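Hypoxanthine-guanine-xanthine phosphoribosyltransferase (Tritrichomonas foetus, PDB 1HGX) salvages purine bases for the parasite, transferring the phosphoribosyl group of 5-phospho-alpha-D-ribose 1-diphosphate to hypoxanthine, guanine or xanthine to give IMP, GMP or XMP. Local coordinates at residues T32-D37 with P123-V128; V98-D103 with L109-L114; C129-K134 with P172-L177. All coordinates share one frame; numbering follows the deposited sequence.

Contact 1 (T32-D37 with P123-V128)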
loop_
_atom_site.group_PDB
_atom_site.type_symbol
_atom_site.label_atom_id
_atom_site.label_comp_id
_atom_site.label_asym_id
_atom_site.label_seq_id
_atom_site.Cartn_x
_atom_site.Cartn_y
_atom_site.Cartn_z
ATOM N N THR A 32 -6.116 -18.137 -2.332
ATOM C CA THR A 32 -6.095 -18.946 -1.110
ATOM C C THR A 32 -5.916 -20.435 -1.424
ATOM O O THR A 32 -5.169 -21.148 -0.751
ATOM C CB THR A 32 -7.390 -18.737 -0.307
ATOM O OG1 THR A 32 -7.505 -17.355 0.047
ATOM C CG2 THR A 32 -7.372 -19.576 0.960
ATOM N N GLU A 33 -6.586 -20.876 -2.479
ATOM C CA GLU A 33 -6.531 -22.248 -2.940
ATOM C C GLU A 33 -5.070 -22.698 -3.069
ATOM O O GLU A 33 -4.660 -23.706 -2.497
ATOM C CB GLU A 33 -7.207 -22.317 -4.309
ATOM C CG GLU A 33 -7.869 -23.631 -4.639
ATOM C CD GLU A 33 -9.290 -23.724 -4.109
ATOM O OE1 GLU A 33 -9.906 -22.664 -3.842
ATOM O OE2 GLU A 33 -9.795 -24.861 -3.971
ATOM N N PHE A 34 -4.264 -21.885 -3.741
ATOM C CA PHE A 34 -2.865 -22.212 -3.979
ATOM C C PHE A 34 -1.861 -21.782 -2.911
ATOM O O PHE A 34 -0.952 -22.540 -2.572
ATOM C CB PHE A 34 -2.447 -21.640 -5.343
ATOM C CG PHE A 34 -1.067 -22.040 -5.785
ATOM C CD1 PHE A 34 -0.832 -23.295 -6.333
ATOM C CD2 PHE A 34 -0.004 -21.154 -5.663
ATOM C CE1 PHE A 34 0.440 -23.665 -6.751
ATOM C CE2 PHE A 34 1.277 -21.517 -6.082
ATOM C CZ PHE A 34 1.498 -22.774 -6.626
ATOM N N TYR A 35 -2.056 -20.596 -2.347
ATOM C CA TYR A 35 -1.102 -20.036 -1.385
ATOM C C TYR A 35 -1.302 -20.219 0.115
ATOM O O TYR A 35 -0.412 -19.887 0.904
ATOM C CB TYR A 35 -0.940 -18.537 -1.668
ATOM C CG TYR A 35 -0.306 -18.234 -3.003
ATOM C CD1 TYR A 35 1.054 -18.449 -3.210
ATOM C CD2 TYR A 35 -1.067 -17.742 -4.062
ATOM C CE1 TYR A 35 1.646 -18.180 -4.436
ATOM C CE2 TYR A 35 -0.489 -17.473 -5.298
ATOM C CZ TYR A 35 0.872 -17.695 -5.478
ATOM O OH TYR A 35 1.451 -17.437 -6.699
ATOM N N GLU A 36 -2.439 -20.763 0.511
ATOM C CA GLU A 36 -2.760 -20.926 1.919
ATOM C C GLU A 36 -1.658 -21.513 2.818
ATOM O O GLU A 36 -1.342 -20.958 3.873
ATOM C CB GLU A 36 -4.036 -21.750 2.031
ATOM C CG GLU A 36 -4.673 -21.764 3.391
ATOM C CD GLU A 36 -6.048 -22.390 3.351
ATOM O OE1 GLU A 36 -6.247 -23.354 2.578
ATOM O OE2 GLU A 36 -6.938 -21.902 4.075
ATOM N N ASP A 37 -1.054 -22.614 2.398
ATOM C CA ASP A 37 -0.027 -23.241 3.221
ATOM C C ASP A 37 1.379 -22.998 2.693
ATOM O O ASP A 37 2.322 -23.653 3.111
ATOM C CB ASP A 37 -0.304 -24.747 3.326
ATOM C CG ASP A 37 -0.200 -25.467 1.983
ATOM O OD1 ASP A 37 -0.582 -24.886 0.939
ATOM O OD2 ASP A 37 0.263 -26.629 1.976
ATOM N N PRO A 123 13.303 -18.671 -7.158
ATOM C CA PRO A 123 12.120 -18.855 -6.301
ATOM C C PRO A 123 11.573 -20.281 -6.484
ATOM O O PRO A 123 11.871 -20.930 -7.486
ATOM C CB PRO A 123 11.139 -17.810 -6.851
ATOM C CG PRO A 123 11.471 -17.779 -8.314
ATOM C CD PRO A 123 12.991 -17.798 -8.312
ATOM N N ALA A 124 10.809 -20.785 -5.520
ATOM C CA ALA A 124 10.219 -22.117 -5.650
ATOM C C ALA A 124 9.161 -22.054 -6.746
ATOM O O ALA A 124 8.981 -22.993 -7.511
ATOM C CB ALA A 124 9.595 -22.557 -4.344
ATOM N N SER A 125 8.433 -20.949 -6.797
ATOM C CA SER A 125 7.422 -20.766 -7.821
ATOM C C SER A 125 7.287 -19.273 -8.019
ATOM O O SER A 125 7.595 -18.492 -7.125
ATOM C CB SER A 125 6.080 -21.410 -7.436
ATOM O OG SER A 125 5.532 -20.857 -6.252
ATOM N N LEU A 126 6.823 -18.877 -9.191
ATOM C CA LEU A 126 6.694 -17.476 -9.511
ATOM C C LEU A 126 5.468 -17.308 -10.412
ATOM O O LEU A 126 5.391 -17.913 -11.482
ATOM C CB LEU A 126 7.970 -17.013 -10.217
ATOM C CG LEU A 126 8.061 -15.596 -10.780
ATOM C CD1 LEU A 126 7.769 -14.563 -9.704
ATOM C CD2 LEU A 126 9.444 -15.386 -11.367
ATOM N N LYS A 127 4.486 -16.554 -9.918
ATOM C CA LYS A 127 3.246 -16.295 -10.635
ATOM C C LYS A 127 2.921 -14.809 -10.659
ATOM O O LYS A 127 3.445 -14.023 -9.860
ATOM C CB LYS A 127 2.087 -17.064 -10.006
ATOM C CG LYS A 127 2.194 -18.557 -10.172
ATOM C CD LYS A 127 0.977 -19.264 -9.630
ATOM C CE LYS A 127 1.108 -20.753 -9.844
ATOM N NZ LYS A 127 -0.065 -21.519 -9.341
ATOM N N VAL A 128 2.035 -14.436 -11.571
ATOM C CA VAL A 128 1.649 -13.047 -11.753
ATOM C C VAL A 128 0.161 -12.856 -11.561
ATOM O O VAL A 128 -0.643 -13.650 -12.058
ATOM C CB VAL A 128 2.026 -12.550 -13.193
ATOM C CG1 VAL A 128 1.480 -11.130 -13.451
ATOM C CG2 VAL A 128 3.527 -12.546 -13.361
HETATM O O HOH W 1 3.893 -18.635 -6.794
#
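At the C-terminal end of helix 17-35, which lies against the central sheet of the phosphoribosyltransferase core, Phe34 and Tyr35 pack on Lys127 near the start of strand 125-130. The nearest CA atoms, those of Tyr35 and Ser125, are 10.7 Å apart, so side chains make the join. Lys127, extended all the way beyond CG, reaches from the strand and sets its ammonium squarely over the phenyl ring: NZ stands 3.3 Å from the Phe34 ring centroid and 8° off the ring normal, a cation-pi contact. Its CE follows over the same ring, 4.1 Å from the Phe34 centroid, as a CH-pi partner. Tyr35 comes in across the aliphatic part of this lysine, its OH 3.4 Å from Lys127 CB. That hydroxyl also holds a water at 2.7 Å, which lies in the plane of the tyrosine ring at its edge, and the same water is 2.8 Å from Ser125 OG. Ser125 OG is hydrogen-bonded to His97 as well, and Tyr147 packs on Phe34, Tyr35 and Lys127. With no direct hydrogen bond across the contact, helix and strand are joined by a charge resting on a pi face, by the tyrosine packed on the lysine's methylenes and by one bridging water.

Contact 2 (V98-D103 with L109-L114). With 5GP (guanosine-5'-monophosphate), chain C.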
loop_
_atom_site.group_PDB
_atom_site.type_symbol
_atom_site.label_atom_id
_atom_site.label_comp_id
_atom_site.label_asym_id
_atom_site.label_seq_id
_atom_site.Cartn_x
_atom_site.Cartn_y
_atom_site.Cartn_z
ATOM N N VAL A 98 6.546 -17.123 -4.735
ATOM C CA VAL A 98 6.388 -15.693 -4.989
ATOM C C VAL A 98 5.255 -15.332 -5.932
ATOM O O VAL A 98 5.096 -15.941 -6.998
ATOM C CB VAL A 98 7.695 -15.109 -5.623
ATOM C CG1 VAL A 98 7.554 -13.622 -5.918
ATOM C CG2 VAL A 98 8.895 -15.365 -4.729
ATOM N N LEU A 99 4.493 -14.315 -5.542
ATOM C CA LEU A 99 3.410 -13.798 -6.376
ATOM C C LEU A 99 3.699 -12.318 -6.644
ATOM O O LEU A 99 4.021 -11.560 -5.722
ATOM C CB LEU A 99 2.054 -13.917 -5.683
ATOM C CG LEU A 99 0.890 -13.352 -6.512
ATOM C CD1 LEU A 99 0.627 -14.236 -7.723
ATOM C CD2 LEU A 99 -0.360 -13.242 -5.664
ATOM N N VAL A 100 3.621 -11.920 -7.909
ATOM C CA VAL A 100 3.849 -10.533 -8.285
ATOM C C VAL A 100 2.483 -9.904 -8.507
ATOM O O VAL A 100 1.680 -10.421 -9.292
ATOM C CB VAL A 100 4.694 -10.430 -9.586
ATOM C CG1 VAL A 100 4.858 -8.978 -10.002
ATOM C CG2 VAL A 100 6.072 -11.064 -9.365
ATOM N N VAL A 101 2.202 -8.824 -7.786
ATOM C CA VAL A 101 0.924 -8.120 -7.902
ATOM C C VAL A 101 1.144 -6.810 -8.642
ATOM O O VAL A 101 1.792 -5.880 -8.134
ATOM C CB VAL A 101 0.275 -7.868 -6.517
ATOM C CG1 VAL A 101 -1.086 -7.185 -6.695
ATOM C CG2 VAL A 101 0.099 -9.200 -5.765
ATOM N N GLU A 102 0.582 -6.747 -9.842
ATOM C CA GLU A 102 0.724 -5.602 -10.731
ATOM C C GLU A 102 -0.623 -4.934 -11.027
ATOM O O GLU A 102 -1.683 -5.528 -10.806
ATOM C CB GLU A 102 1.397 -6.084 -12.038
ATOM C CG GLU A 102 1.578 -5.032 -13.136
ATOM C CD GLU A 102 2.521 -3.889 -12.748
ATOM O OE1 GLU A 102 2.199 -3.105 -11.829
ATOM O OE2 GLU A 102 3.582 -3.759 -13.386
ATOM N N ASP A 103 -0.575 -3.683 -11.486
ATOM C CA ASP A 103 -1.787 -2.947 -11.814
ATOM C C ASP A 103 -2.335 -3.218 -13.221
ATOM O O ASP A 103 -3.494 -3.604 -13.369
ATOM C CB ASP A 103 -1.646 -1.428 -11.526
ATOM C CG ASP A 103 -0.390 -0.775 -12.150
ATOM O OD1 ASP A 103 0.294 -1.361 -13.014
ATOM O OD2 ASP A 103 -0.097 0.375 -11.760
ATOM N N LEU A 109 6.326 -5.493 -21.718
ATOM C CA LEU A 109 7.756 -5.251 -21.512
ATOM C C LEU A 109 8.180 -5.214 -20.040
ATOM O O LEU A 109 9.117 -5.910 -19.644
ATOM C CB LEU A 109 8.188 -3.960 -22.206
ATOM C CG LEU A 109 9.633 -3.494 -21.985
ATOM C CD1 LEU A 109 10.618 -4.488 -22.564
ATOM C CD2 LEU A 109 9.829 -2.133 -22.612
ATOM N N THR A 110 7.514 -4.386 -19.242
ATOM C CA THR A 110 7.838 -4.263 -17.825
ATOM C C THR A 110 7.813 -5.603 -17.081
ATOM O O THR A 110 8.798 -5.986 -16.447
ATOM C CB THR A 110 6.904 -3.259 -17.116
ATOM O OG1 THR A 110 6.921 -2.010 -17.818
ATOM C CG2 THR A 110 7.386 -3.011 -15.694
ATOM N N MET A 111 6.704 -6.328 -17.191
ATOM C CA MET A 111 6.568 -7.614 -16.522
ATOM C C MET A 111 7.537 -8.662 -17.069
ATOM O O MET A 111 8.070 -9.475 -16.313
ATOM C CB MET A 111 5.121 -8.110 -16.614
ATOM C CG MET A 111 4.786 -9.265 -15.682
ATOM S SD MET A 111 5.243 -8.961 -13.946
ATOM C CE MET A 111 4.506 -7.390 -13.644
ATOM N N TYR A 112 7.779 -8.642 -18.376
ATOM C CA TYR A 112 8.702 -9.604 -18.975
ATOM C C TYR A 112 10.101 -9.441 -18.364
ATOM O O TYR A 112 10.769 -10.416 -18.040
ATOM C CB TYR A 112 8.745 -9.430 -20.500
ATOM C CG TYR A 112 9.788 -10.272 -21.193
ATOM C CD1 TYR A 112 9.521 -11.588 -21.551
ATOM C CD2 TYR A 112 11.043 -9.756 -21.482
ATOM C CE1 TYR A 112 10.486 -12.375 -22.178
ATOM C CE2 TYR A 112 12.015 -10.528 -22.106
ATOM C CZ TYR A 112 11.728 -11.841 -22.453
ATOM O OH TYR A 112 12.680 -12.625 -23.074
ATOM N N GLN A 113 10.531 -8.196 -18.200
ATOM C CA GLN A 113 11.843 -7.916 -17.628
ATOM C C GLN A 113 11.878 -8.208 -16.128
ATOM O O GLN A 113 12.863 -8.745 -15.613
ATOM C CB GLN A 113 12.234 -6.469 -17.902
ATOM C CG GLN A 113 12.274 -6.157 -19.384
ATOM C CD GLN A 113 12.964 -4.859 -19.681
ATOM O OE1 GLN A 113 14.094 -4.846 -20.166
ATOM N NE2 GLN A 113 12.295 -3.753 -19.395
ATOM N N LEU A 114 10.784 -7.895 -15.441
ATOM C CA LEU A 114 10.682 -8.130 -14.011
ATOM C C LEU A 114 10.736 -9.634 -13.737
ATOM O O LEU A 114 11.463 -10.088 -12.851
ATOM C CB LEU A 114 9.374 -7.546 -13.466
ATOM C CG LEU A 114 9.395 -6.834 -12.109
ATOM C CD1 LEU A 114 8.036 -6.970 -11.458
ATOM C CD2 LEU A 114 10.459 -7.390 -11.192
HETATM P P 5GP C . 4.094 -2.351 -20.431
HETATM O O1P 5GP C . 3.271 -3.560 -20.212
HETATM O O2P 5GP C . 5.497 -2.545 -20.057
HETATM O O3P 5GP C . 3.883 -1.801 -21.782
HETATM O "O5'" 5GP C . 3.437 -1.238 -19.559
HETATM C "C5'" 5GP C . 2.874 -1.424 -18.267
HETATM C "C4'" 5GP C . 3.262 -0.269 -17.435
HETATM O "O4'" 5GP C . 2.694 0.974 -17.883
HETATM C "C3'" 5GP C . 2.826 -0.447 -16.014
HETATM O "O3'" 5GP C . 3.744 0.326 -15.247
HETATM C "C2'" 5GP C . 1.521 0.246 -16.053
HETATM O "O2'" 5GP C . 1.163 0.679 -14.750
HETATM C "C1'" 5GP C . 1.687 1.442 -16.992
HETATM N N9 5GP C . 0.413 1.665 -17.779
HETATM C C8 5GP C . 0.008 0.959 -18.902
HETATM N N7 5GP C . -1.168 1.306 -19.361
HETATM C C5 5GP C . -1.614 2.302 -18.489
HETATM C C6 5GP C . -2.887 2.956 -18.435
HETATM O O6 5GP C . -3.799 2.889 -19.257
HETATM N N1 5GP C . -3.039 3.739 -17.299
HETATM C C2 5GP C . -2.066 3.900 -16.317
HETATM N N2 5GP C . -2.324 4.782 -15.349
HETATM N N3 5GP C . -0.845 3.313 -16.377
HETATM C C4 5GP C . -0.688 2.497 -17.476
#
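Met111 carries this contact by lying alongside two strand residues, Val100 and Glu102, sliding past each of them in the direction opposite to theirs. Its CG is anti to the backbone N, and bends at the next two torsions fold the thioether back, so that sulfur and terminal methyl both touch Val100 and the methyl alone reaches on to Glu102. SD and CE of Met111 are each 4.0 Å from Val100 CG1, and CE lies against the aliphatic part of Glu102, 3.7 Å from Glu102 CB. Leu114, one helical turn further on, brings its CD1 to 4.0 Å from Val100 CG1, so that one valine methyl touches two residues of the helix. Strand 98-102 and helix 109-114 run nearly antiparallel, at 159°, their axes approaching to 11.4 Å. Between them the chain passes through the GMP-binding loop that is the hallmark of the type I phosphoribosyltransferases, and the helix starts at the nucleotide's 5'-phosphate. Thr110 grips one phosphate oxygen twice: its backbone N donates a nearly straight bond (168°) to O2P of the nucleotide, and its OG1 donates to the same O2P over 2.7 Å. Thr107, Asp106 and Gly108 also bond the nucleotide. At the strand end, Asp103 OD1 accepts a hydrogen bond of 2.8 Å from the ribose O2' of GMP. Glu102 turns its carboxylate back on the chain, where Asp103 N donates to Glu102 OE1 over 2.9 Å, meeting it on the anti side and slightly out of the carboxylate plane, a second-shell bond to the backbone of the ribose-binding aspartate.

Contact 3 (C129-K134 with P172-L177). With 5GP (guanosine-5'-monophosphate), chain C.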
loop_
_atom_site.group_PDB
_atom_site.type_symbol
_atom_site.label_atom_id
_atom_site.label_comp_id
_atom_site.label_asym_id
_atom_site.label_seq_id
_atom_site.Cartn_x
_atom_site.Cartn_y
_atom_site.Cartn_z
ATOM N N CYS A 129 -0.182 -11.800 -10.831
ATOM C CA CYS A 129 -1.561 -11.414 -10.574
ATOM C C CYS A 129 -1.678 -9.941 -10.977
ATOM O O CYS A 129 -1.044 -9.074 -10.379
ATOM C CB CYS A 129 -1.904 -11.578 -9.088
ATOM S SG CYS A 129 -3.565 -10.989 -8.665
ATOM N N THR A 130 -2.459 -9.660 -12.008
ATOM C CA THR A 130 -2.622 -8.284 -12.456
ATOM C C THR A 130 -4.083 -7.837 -12.336
ATOM O O THR A 130 -5.011 -8.635 -12.522
ATOM C CB THR A 130 -2.084 -8.099 -13.908
ATOM O OG1 THR A 130 -2.001 -6.699 -14.216
ATOM C CG2 THR A 130 -2.969 -8.807 -14.937
ATOM N N LEU A 131 -4.290 -6.582 -11.956
ATOM C CA LEU A 131 -5.644 -6.067 -11.824
ATOM C C LEU A 131 -6.246 -5.995 -13.225
ATOM O O LEU A 131 -7.367 -6.468 -13.446
ATOM C CB LEU A 131 -5.631 -4.680 -11.184
ATOM C CG LEU A 131 -6.867 -4.089 -10.481
ATOM C CD1 LEU A 131 -7.093 -2.690 -11.000
ATOM C CD2 LEU A 131 -8.122 -4.930 -10.634
ATOM N N CYS A 132 -5.479 -5.461 -14.172
ATOM C CA CYS A 132 -5.951 -5.330 -15.546
ATOM C C CYS A 132 -4.970 -5.808 -16.585
ATOM O O CYS A 132 -3.754 -5.790 -16.379
ATOM C CB CYS A 132 -6.275 -3.865 -15.886
ATOM S SG CYS A 132 -7.642 -3.117 -15.010
ATOM N N ASP A 133 -5.517 -6.246 -17.706
ATOM C CA ASP A 133 -4.717 -6.649 -18.846
ATOM C C ASP A 133 -5.291 -5.825 -20.004
ATOM O O ASP A 133 -6.468 -5.966 -20.340
ATOM C CB ASP A 133 -4.864 -8.137 -19.143
ATOM C CG ASP A 133 -4.010 -8.577 -20.312
ATOM O OD1 ASP A 133 -3.030 -7.876 -20.639
ATOM O OD2 ASP A 133 -4.308 -9.631 -20.897
ATOM N N LYS A 134 -4.492 -4.919 -20.555
ATOM C CA LYS A 134 -4.948 -4.090 -21.665
ATOM C C LYS A 134 -4.949 -4.914 -22.952
ATOM O O LYS A 134 -3.941 -5.501 -23.324
ATOM C CB LYS A 134 -4.052 -2.858 -21.821
ATOM C CG LYS A 134 -4.598 -1.851 -22.821
ATOM C CD LYS A 134 -3.743 -0.599 -22.918
ATOM C CE LYS A 134 -3.775 0.204 -21.643
ATOM N NZ LYS A 134 -3.196 1.557 -21.836
ATOM N N PRO A 172 -13.046 5.893 -7.184
ATOM C CA PRO A 172 -13.503 4.562 -6.777
ATOM C C PRO A 172 -13.875 3.636 -7.946
ATOM O O PRO A 172 -14.460 2.571 -7.743
ATOM C CB PRO A 172 -14.711 4.884 -5.902
ATOM C CG PRO A 172 -15.298 6.066 -6.590
ATOM C CD PRO A 172 -14.079 6.911 -6.894
ATOM N N VAL A 173 -13.514 4.034 -9.159
ATOM C CA VAL A 173 -13.829 3.258 -10.349
ATOM C C VAL A 173 -12.618 3.173 -11.275
ATOM O O VAL A 173 -11.623 3.874 -11.097
ATOM C CB VAL A 173 -14.973 3.930 -11.172
ATOM C CG1 VAL A 173 -16.237 4.077 -10.338
ATOM C CG2 VAL A 173 -14.524 5.296 -11.688
ATOM N N ILE A 174 -12.709 2.286 -12.254
ATOM C CA ILE A 174 -11.676 2.153 -13.265
ATOM C C ILE A 174 -12.373 2.746 -14.493
ATOM O O ILE A 174 -13.481 2.338 -14.839
ATOM C CB ILE A 174 -11.306 0.674 -13.484
ATOM C CG1 ILE A 174 -10.470 0.171 -12.297
ATOM C CG2 ILE A 174 -10.575 0.488 -14.814
ATOM C CD1 ILE A 174 -10.238 -1.315 -12.310
ATOM N N GLY A 175 -11.768 3.747 -15.114
ATOM C CA GLY A 175 -12.400 4.361 -16.265
ATOM C C GLY A 175 -11.405 4.867 -17.280
ATOM O O GLY A 175 -10.199 4.773 -17.071
ATOM N N ILE A 176 -11.927 5.422 -18.368
ATOM C CA ILE A 176 -11.120 5.948 -19.467
ATOM C C ILE A 176 -10.924 7.448 -19.322
ATOM O O ILE A 176 -11.887 8.191 -19.102
ATOM C CB ILE A 176 -11.812 5.658 -20.834
ATOM C CG1 ILE A 176 -11.879 4.143 -21.076
ATOM C CG2 ILE A 176 -11.087 6.369 -21.974
ATOM C CD1 ILE A 176 -12.751 3.734 -22.233
ATOM N N LEU A 177 -9.680 7.887 -19.455
ATOM C CA LEU A 177 -9.337 9.302 -19.356
ATOM C C LEU A 177 -9.806 9.959 -20.661
ATOM O O LEU A 177 -9.548 9.424 -21.745
ATOM C CB LEU A 177 -7.813 9.440 -19.213
ATOM C CG LEU A 177 -7.084 10.684 -18.687
ATOM C CD1 LEU A 177 -6.196 11.265 -19.759
ATOM C CD2 LEU A 177 -8.046 11.714 -18.133
HETATM P P 5GP C . 4.094 -2.351 -20.431
HETATM O O1P 5GP C . 3.271 -3.560 -20.212
HETATM O O2P 5GP C . 5.497 -2.545 -20.057
HETATM O O3P 5GP C . 3.883 -1.801 -21.782
HETATM O "O5'" 5GP C . 3.437 -1.238 -19.559
HETATM C "C5'" 5GP C . 2.874 -1.424 -18.267
HETATM C "C4'" 5GP C . 3.262 -0.269 -17.435
HETATM O "O4'" 5GP C . 2.694 0.974 -17.883
HETATM C "C3'" 5GP C . 2.826 -0.447 -16.014
HETATM O "O3'" 5GP C . 3.744 0.326 -15.247
HETATM C "C2'" 5GP C . 1.521 0.246 -16.053
HETATM O "O2'" 5GP C . 1.163 0.679 -14.750
HETATM C "C1'" 5GP C . 1.687 1.442 -16.992
HETATM N N9 5GP C . 0.413 1.665 -17.779
HETATM C C8 5GP C . 0.008 0.959 -18.902
HETATM N N7 5GP C . -1.168 1.306 -19.361
HETATM C C5 5GP C . -1.614 2.302 -18.489
HETATM C C6 5GP C . -2.887 2.956 -18.435
HETATM O O6 5GP C . -3.799 2.889 -19.257
HETATM N N1 5GP C . -3.039 3.739 -17.299
HETATM C C2 5GP C . -2.066 3.900 -16.317
HETATM N N2 5GP C . -2.324 4.782 -15.349
HETATM N N3 5GP C . -0.845 3.313 -16.377
HETATM C C4 5GP C . -0.688 2.497 -17.476
#
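Leu131 and Cys132 face Ile174 with no backbone hydrogen bond joining the two segments, the nearest CA atoms, those of Cys132 and Ile174, being 9.7 Å apart where the chain of 129-134 turns a corner at Leu131. Ile174 reaches across from the other strand. Its CG1 is anti to the carbonyl carbon (chi1 -74°) and the chain continues extended, carrying CD1 away from its own backbone to meet both partners. Leu131 approaches this methyl tip to tip, with Leu131 CD1 at 3.7 Å from Ile174 CD1. Cys132 adds a looser touch, its SG lying 4.2 Å from the same Ile174 CD1. The contact is therefore small, buried and wholly apolar, one isoleucine methyl being shared between a leucine methyl and a thiol.

The corner itself is tied by a bond within the segment: Thr130 OG1 donates to Cys132 O over 2.9 Å, with the donor tilted 32° from the carbonyl plane, so the hydroxyl spans the bend. Past the corner, strand 132-134 leads to Lys134, whose chain bends at its third torsion to bring the ammonium to the purine. Lys134 NZ donates to O6 of GMP at 3.0 Å and to N7 of the same base at 3.2 Å, two bonds to neighbouring acceptors of the guanine. The carbonyl of Arg155 takes a further hydrogen bond from this ammonium.

Ile174 belongs to the small antiparallel sheet 10-15, 174-177 and 157-158, whereas 129-134 belongs to the main sheet. Their apolar join packs one sheet onto the other near the strand that leads to Lys134, without itself touching the base, an arrangement consistent with the hood that sits over the core in type I phosphoribosyltransferases and completes the base pocket.

In the fold
Each contact uses the main sheet, contacts 1 and 2 against a helix and contact 3 against the small antiparallel sheet. Contacts 2 and 3 are fully buried, while contact 1 is only partly so and lies farthest from the centre of the chain. Strand 125-130 serves contacts 1 and 3, on opposite sides of that centre, and its neighbour 97-102 serves contact 2; Lys127 O to Val100 N and Val100 O to Cys129 N, at 2.9 and 2.8 Å, join the two strands as probable backbone hydrogen bonds. Chemistry follows position: an ammonium, a ring face and a water toward the surface, against methyls and sulfur inside. The segments of contacts 2 and 3 also carry GMP-binding residues, for phosphate and ribose in the former and base in the latter.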